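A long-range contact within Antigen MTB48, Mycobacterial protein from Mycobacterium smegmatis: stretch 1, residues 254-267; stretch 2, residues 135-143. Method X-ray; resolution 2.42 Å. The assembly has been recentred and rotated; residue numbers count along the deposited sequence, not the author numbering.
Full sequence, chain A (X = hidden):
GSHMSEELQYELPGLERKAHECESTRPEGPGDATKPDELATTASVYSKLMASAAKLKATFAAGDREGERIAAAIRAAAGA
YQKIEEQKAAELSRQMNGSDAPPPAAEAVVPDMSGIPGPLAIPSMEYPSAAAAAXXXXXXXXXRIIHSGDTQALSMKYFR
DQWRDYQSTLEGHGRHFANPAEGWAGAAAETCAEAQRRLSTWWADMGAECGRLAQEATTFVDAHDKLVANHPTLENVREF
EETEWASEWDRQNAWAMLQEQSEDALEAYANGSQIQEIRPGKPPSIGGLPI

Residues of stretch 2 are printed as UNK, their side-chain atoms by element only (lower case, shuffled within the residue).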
# COMPACT_ATOMS: atom_id res chain seq x y z
N ALA A 254 5.10 18.55 45.41
CA ALA A 254 4.06 18.28 44.43
C ALA A 254 4.52 18.63 43.02
O ALA A 254 4.34 17.84 42.08
CB ALA A 254 2.82 19.03 44.77
N TRP A 255 5.11 19.81 42.86
CA TRP A 255 5.56 20.25 41.54
C TRP A 255 6.57 19.25 41.01
O TRP A 255 6.48 18.82 39.87
CB TRP A 255 6.17 21.65 41.57
CG TRP A 255 6.45 22.19 40.19
CD1 TRP A 255 5.64 23.02 39.45
CD2 TRP A 255 7.60 21.91 39.38
NE1 TRP A 255 6.23 23.27 38.23
CE2 TRP A 255 7.42 22.61 38.16
CE3 TRP A 255 8.75 21.15 39.57
CZ2 TRP A 255 8.37 22.55 37.13
CZ3 TRP A 255 9.70 21.10 38.54
CH2 TRP A 255 9.50 21.79 37.34
N ALA A 256 7.51 18.87 41.86
CA ALA A 256 8.54 17.92 41.50
C ALA A 256 7.96 16.57 41.08
O ALA A 256 8.36 16.01 40.06
CB ALA A 256 9.50 17.73 42.64
N MSE A 257 7.01 16.07 41.87
CA MSE A 257 6.37 14.80 41.56
C MSE A 257 5.68 14.82 40.21
O MSE A 257 5.82 13.89 39.42
CB MSE A 257 5.35 14.44 42.63
CG MSE A 257 5.96 13.79 43.84
SE MSE A 257 4.55 13.37 45.10
CE MSE A 257 3.60 12.09 43.99
N LEU A 258 4.96 15.89 39.94
CA LEU A 258 4.26 16.04 38.67
C LEU A 258 5.26 16.19 37.53
O LEU A 258 5.05 15.67 36.44
CB LEU A 258 3.31 17.24 38.72
CG LEU A 258 2.16 17.05 39.72
CD1 LEU A 258 1.64 18.38 40.21
CD2 LEU A 258 1.04 16.25 39.08
N GLN A 259 6.36 16.88 37.80
CA GLN A 259 7.40 17.01 36.79
C GLN A 259 8.00 15.64 36.45
O GLN A 259 8.23 15.33 35.28
CB GLN A 259 8.50 17.97 37.27
CG GLN A 259 9.62 18.17 36.27
CD GLN A 259 9.15 18.77 34.97
OE1 GLN A 259 8.11 19.43 34.92
NE2 GLN A 259 9.90 18.54 33.90
N GLU A 260 8.23 14.81 37.47
CA GLU A 260 8.78 13.49 37.21
C GLU A 260 7.72 12.60 36.52
O GLU A 260 8.06 11.80 35.65
CB GLU A 260 9.31 12.81 38.48
CG GLU A 260 10.09 11.53 38.16
CD GLU A 260 10.83 10.86 39.33
OE1 GLU A 260 10.77 11.36 40.48
OE2 GLU A 260 11.51 9.84 39.09
N GLN A 261 6.44 12.77 36.85
CA GLN A 261 5.38 12.09 36.11
C GLN A 261 5.44 12.41 34.63
O GLN A 261 5.32 11.52 33.78
CB GLN A 261 4.01 12.48 36.64
CG GLN A 261 3.53 11.61 37.76
CD GLN A 261 2.30 12.20 38.44
OE1 GLN A 261 1.39 12.69 37.76
NE2 GLN A 261 2.26 12.15 39.78
N SER A 262 5.61 13.69 34.32
CA SER A 262 5.63 14.13 32.94
C SER A 262 6.83 13.54 32.21
O SER A 262 6.70 12.97 31.13
CB SER A 262 5.67 15.63 32.85
OG SER A 262 5.81 16.05 31.51
N GLU A 263 8.01 13.68 32.81
CA GLU A 263 9.22 13.19 32.20
C GLU A 263 9.12 11.71 31.92
O GLU A 263 9.44 11.25 30.82
CB GLU A 263 10.41 13.50 33.09
CG GLU A 263 10.78 14.95 33.08
CD GLU A 263 11.83 15.28 34.09
OE1 GLU A 263 12.26 14.35 34.82
OE2 GLU A 263 12.23 16.46 34.17
N ASP A 264 8.66 10.96 32.91
CA ASP A 264 8.55 9.51 32.77
C ASP A 264 7.55 9.15 31.68
O ASP A 264 7.81 8.26 30.87
CB ASP A 264 8.17 8.86 34.10
CG ASP A 264 9.29 8.96 35.13
OD1 ASP A 264 10.42 9.35 34.77
OD2 ASP A 264 9.03 8.65 36.31
N ALA A 265 6.41 9.84 31.64
CA ALA A 265 5.41 9.55 30.62
C ALA A 265 5.90 9.86 29.22
O ALA A 265 5.59 9.15 28.28
CB ALA A 265 4.14 10.32 30.88
N LEU A 266 6.66 10.94 29.08
CA LEU A 266 7.13 11.34 27.77
C LEU A 266 8.22 10.38 27.29
O LEU A 266 8.28 10.03 26.11
CB LEU A 266 7.64 12.78 27.80
CG LEU A 266 6.56 13.86 27.88
CD1 LEU A 266 7.14 15.17 28.39
CD2 LEU A 266 5.91 14.06 26.51
N GLU A 267 9.05 9.94 28.23
CA GLU A 267 10.07 8.95 27.94
C GLU A 267 9.43 7.65 27.48
O GLU A 267 9.83 7.07 26.48
CB GLU A 267 10.94 8.71 29.18
CG GLU A 267 12.06 7.69 28.99
CD GLU A 267 13.07 7.70 30.14
OE1 GLU A 267 12.77 8.28 31.22
OE2 GLU A 267 14.18 7.13 29.97
N UNK A 135 13.87 16.89 23.36
CA UNK A 135 13.99 18.05 24.24
C UNK A 135 13.35 17.78 25.60
O UNK A 135 12.27 17.17 25.69
c UNK A 135 14.25 20.02 22.64
o UNK A 135 15.18 19.39 22.09
o UNK A 135 14.02 21.24 22.41
c UNK A 135 13.33 19.28 23.61
N UNK A 136 14.00 18.24 26.67
CA UNK A 136 13.37 18.24 27.99
C UNK A 136 12.19 19.22 27.97
O UNK A 136 12.23 20.22 27.26
o UNK A 136 15.93 17.39 31.87
o UNK A 136 16.95 18.81 30.52
c UNK A 136 15.22 17.48 29.60
c UNK A 136 14.37 18.63 29.08
c UNK A 136 16.10 17.92 30.74
N UNK A 137 11.15 18.92 28.75
CA UNK A 137 9.98 19.80 28.82
C UNK A 137 9.45 20.03 30.24
O UNK A 137 9.62 19.18 31.12
c UNK A 137 6.56 20.48 26.37
c UNK A 137 9.12 19.08 26.51
c UNK A 137 8.84 19.23 27.98
se UNK A 137 7.41 18.89 25.61
N UNK A 138 8.79 21.16 30.43
CA UNK A 138 8.06 21.46 31.66
C UNK A 138 6.70 20.75 31.65
O UNK A 138 6.05 20.67 30.61
o UNK A 138 5.72 23.27 32.77
o UNK A 138 7.48 23.70 34.03
c UNK A 138 7.87 22.96 31.80
c UNK A 138 6.95 23.33 32.95
N UNK A 139 6.26 20.24 32.80
CA UNK A 139 5.08 19.38 32.82
C UNK A 139 3.78 20.12 32.51
O UNK A 139 2.88 19.56 31.87
c UNK A 139 0.96 20.61 37.18
n UNK A 139 4.65 20.73 37.21
c UNK A 139 4.95 18.65 34.16
c UNK A 139 3.21 19.73 35.80
c UNK A 139 2.20 20.97 37.66
c UNK A 139 5.38 20.09 36.23
c UNK A 139 4.55 19.48 35.34
c UNK A 139 3.32 20.52 36.97
c UNK A 139 0.83 19.83 36.04
c UNK A 139 1.95 19.38 35.33
N UNK A 140 3.66 21.37 32.94
CA UNK A 140 2.45 22.12 32.63
C UNK A 140 2.46 22.44 31.14
O UNK A 140 1.44 22.30 30.45
o UNK A 140 2.04 25.50 35.18
c UNK A 140 2.60 24.52 35.72
c UNK A 140 2.33 23.39 33.45
o UNK A 140 3.02 24.53 36.91
c UNK A 140 2.79 23.24 34.90
N UNK A 141 3.62 22.83 30.63
CA UNK A 141 3.78 23.11 29.21
C UNK A 141 3.41 21.90 28.37
O UNK A 141 2.78 22.03 27.33
c UNK A 141 5.20 23.55 28.90
N UNK A 142 3.82 20.72 28.83
CA UNK A 142 3.56 19.50 28.07
C UNK A 142 2.10 19.08 28.18
O UNK A 142 1.49 18.65 27.20
c UNK A 142 4.48 18.39 28.54
N UNK A 143 1.53 19.22 29.37
CA UNK A 143 0.12 18.91 29.59
C UNK A 143 -0.74 19.76 28.66
O UNK A 143 -1.70 19.27 28.06
c UNK A 143 -0.26 19.14 31.05

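Position 135 carries two side-chain carbons, the second bonded to two oxygens, and stays out of reach of stretch 1; this short carboxylate is Asp135. Position 136 has one carbon more before its pair of oxygens, an unbranched chain ending in a carboxylate, one oxygen of which comes near the carboxylate of Glu263; it is therefore Glu136. Its OE2 lies 4.5 Å from Glu263 OE2, an approach of like charges with no bond between them.

At position 137 two carbons, a selenium and a terminal carbon form an unbranched chain. Its CB lies 4.4 Å from Leu266 CD1, a loose apolar contact, while its backbone O accepts a hydrogen bond from Gln259 NE2 at 2.9 Å. The chain is the signature of selenomethionine, Met137. Position 138 again shows two carbons with two oxygens on the second. One oxygen lies near the plane of the Trp255 ring, at its edge, and the residue is Asp138, with OD2 3.4 Å from Trp255 CZ2. The other oxygen of Asp138, OD1, caps the helix that follows, accepting from the backbone N of position 141 at 3.0 Å and, with OD1 of Asp138 2.8 Å from the backbone N of position 140, weakly from that N as well.

Position 139 bears one carbon followed by fused five- and six-membered rings of eight carbons and one nitrogen. The side chain fits among Trp255, Leu258, Gln259 and Ser262, with Leu258 CB over one face; this indole is Trp139. Leu258 CB lies 3.9 Å from the centroid of the five-membered ring of Trp139, in a CH-pi contact, and the Trp139 edge points toward the face of Trp255. The two NE1 atoms, Trp139 and Trp255, are 3.2 Å apart, but both are donors and form no hydrogen bond.

Position 140 has three carbons, the third carrying two oxygens; one of these comes near the plane of the Trp255 ring, and the residue is Glu140, its OE2 3.7 Å from Trp255 NE1. Positions 141, 142 and 143 each have a single side-chain carbon. That of 142 lies 4.0 Å from Ser262 OG and 4.2 Å from Leu266 CD1, CB in each case, while those of 141 and 143 make no contact; the three are Ala141, Ala142 and Ala143.

The contact combines an aromatic knob with a polar clamp. Trp139 supplies the largest buried area, and its CB packs 3.4 Å from Ser262 CB, close to the helix surface. Alongside, the Gln259 amide reads the backbone entering the second helix: NE2 donates to Met137 O, while OE1 accepts from Trp139 N at 2.9 Å. Gln259 NE2 also donates to Glu263 OE2 at 3.1 Å, tying the amide to its own helix. The helix axes cross at 51°.

Stretch 2 (135-143) DEMDWEAAA
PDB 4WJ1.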